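Local coordinates for protein sulfur oxygenase/reductase (Halothiobacillus neapolitanus, PDB 6QPA) that probably oxygenates and reduces elemental sulfur at a mononuclear iron site, within a large assembly of 24 identical subunits, at residues A[37-42]-A[85-90]. Numbering follows the deposited sequence.
Sequences ASHPGF and VHSHEE
His-39 reaches from its loop to the flank of helix 85-94 and donates through NE2 to Glu-90 OE1, 2.8 Å away and nearly straight at 162°. The oxygen receives it on its anti lone pair and lies close to the imidazole plane, while the carboxylate itself is turned 41° from the ring. Beneath one ring face sits the backbone oxygen of Ser-87, 3.6 Å from the plane and over its centre; CB of the same serine meets the rim at His-39 CE1, 3.5 Å off. CD of the next residue, Pro-40, lies over the opposite face, offset toward the rim. Gly-41 N donates to His-39 ND1 at 2.8 Å, close to the ring plane, and the two bonds together set the ring's rotation. With ND1 accepting and NE2 donating, the imidazole is gripped at both nitrogens. Its CG is anti to the backbone N (chi1 -167°), which swings the ring out to the helix. A type I turn from His-39 to Phe-42 brings Gly-41 round, its CA 3.8 Å from Ser-87 OG, a hydroxyl hydrogen-bonded to Asp-84. The loop packs against the helix on the side opposite His-88, which joins His-92 and Glu-116 in the two-histidine, one-carboxylate iron site. Trp-82, ending strand 74-82, touches both His-39 and Ser-87, and the turn leads directly into strand 42-53, the antiparallel neighbour of 74-82.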
# COMPACT_ATOMS: atom_id res chain seq x y z
N ALA A 37 5.23 -13.07 59.12
CA ALA A 37 5.23 -14.44 59.67
C ALA A 37 6.43 -14.75 60.57
O ALA A 37 6.62 -15.93 60.92
CB ALA A 37 5.16 -15.46 58.54
N SER A 38 7.30 -13.79 60.91
CA SER A 38 8.27 -14.04 61.96
C SER A 38 7.64 -14.02 63.35
O SER A 38 8.28 -14.42 64.32
CB SER A 38 9.40 -13.01 61.91
OG SER A 38 8.90 -11.71 62.18
N HIS A 39 6.38 -13.56 63.47
CA HIS A 39 5.84 -13.37 64.81
C HIS A 39 4.97 -14.55 65.21
O HIS A 39 4.11 -14.98 64.44
CB HIS A 39 5.02 -12.08 64.89
CG HIS A 39 4.71 -11.67 66.29
ND1 HIS A 39 3.76 -12.30 67.05
CD2 HIS A 39 5.25 -10.71 67.07
CE1 HIS A 39 3.71 -11.74 68.25
NE2 HIS A 39 4.62 -10.77 68.29
N PRO A 40 5.14 -15.08 66.43
CA PRO A 40 4.39 -16.28 66.83
C PRO A 40 2.89 -16.06 66.96
O PRO A 40 2.14 -17.05 66.98
CB PRO A 40 4.98 -16.63 68.20
CG PRO A 40 5.52 -15.32 68.73
CD PRO A 40 6.03 -14.58 67.50
N GLY A 41 2.42 -14.81 67.07
CA GLY A 41 1.00 -14.54 67.08
C GLY A 41 0.34 -14.44 65.71
O GLY A 41 -0.88 -14.31 65.62
N PHE A 42 1.13 -14.54 64.63
CA PHE A 42 0.61 -14.41 63.28
C PHE A 42 -0.03 -15.71 62.81
O PHE A 42 0.60 -16.77 62.85
CB PHE A 42 1.72 -14.01 62.32
CG PHE A 42 1.29 -13.98 60.87
CD1 PHE A 42 0.41 -13.00 60.41
CD2 PHE A 42 1.75 -14.93 59.97
CE1 PHE A 42 0.02 -12.96 59.08
CE2 PHE A 42 1.36 -14.91 58.63
CZ PHE A 42 0.49 -13.92 58.19
N VAL A 85 -4.40 -8.09 69.37
CA VAL A 85 -3.91 -6.81 68.88
C VAL A 85 -2.43 -6.66 69.18
O VAL A 85 -1.64 -6.25 68.31
CB VAL A 85 -4.73 -5.67 69.49
CG1 VAL A 85 -4.03 -4.32 69.31
CG2 VAL A 85 -6.12 -5.63 68.89
N HIS A 86 -2.01 -7.05 70.39
CA HIS A 86 -0.62 -6.82 70.80
C HIS A 86 0.35 -7.52 69.87
O HIS A 86 1.43 -6.99 69.59
CB HIS A 86 -0.39 -7.32 72.23
CG HIS A 86 1.03 -7.11 72.70
ND1 HIS A 86 2.01 -8.07 72.57
CD2 HIS A 86 1.63 -6.03 73.25
CE1 HIS A 86 3.15 -7.60 73.05
NE2 HIS A 86 2.95 -6.36 73.47
N SER A 87 -0.00 -8.72 69.41
CA SER A 87 0.89 -9.44 68.51
C SER A 87 1.12 -8.66 67.23
O SER A 87 2.26 -8.56 66.75
CB SER A 87 0.33 -10.83 68.22
OG SER A 87 0.31 -11.58 69.43
N HIS A 88 0.07 -8.08 66.66
CA HIS A 88 0.24 -7.31 65.44
C HIS A 88 1.08 -6.06 65.70
O HIS A 88 2.00 -5.75 64.93
CB HIS A 88 -1.13 -6.94 64.87
CG HIS A 88 -1.08 -6.12 63.61
ND1 HIS A 88 -1.54 -4.83 63.55
CD2 HIS A 88 -0.61 -6.41 62.37
CE1 HIS A 88 -1.37 -4.35 62.33
NE2 HIS A 88 -0.82 -5.30 61.59
N GLU A 89 0.78 -5.33 66.78
CA GLU A 89 1.53 -4.12 67.09
C GLU A 89 2.99 -4.43 67.37
O GLU A 89 3.88 -3.66 67.02
CB GLU A 89 0.90 -3.40 68.28
CG GLU A 89 -0.50 -2.83 68.01
CD GLU A 89 -0.47 -1.68 67.01
OE1 GLU A 89 0.51 -0.89 67.03
OE2 GLU A 89 -1.41 -1.57 66.20
N GLU A 90 3.25 -5.56 68.03
CA GLU A 90 4.62 -5.92 68.34
C GLU A 90 5.39 -6.29 67.07
O GLU A 90 6.54 -5.87 66.90
CB GLU A 90 4.63 -7.07 69.33
CG GLU A 90 6.00 -7.43 69.79
CD GLU A 90 5.96 -8.44 70.91
OE1 GLU A 90 5.45 -9.56 70.68
OE2 GLU A 90 6.39 -8.09 72.04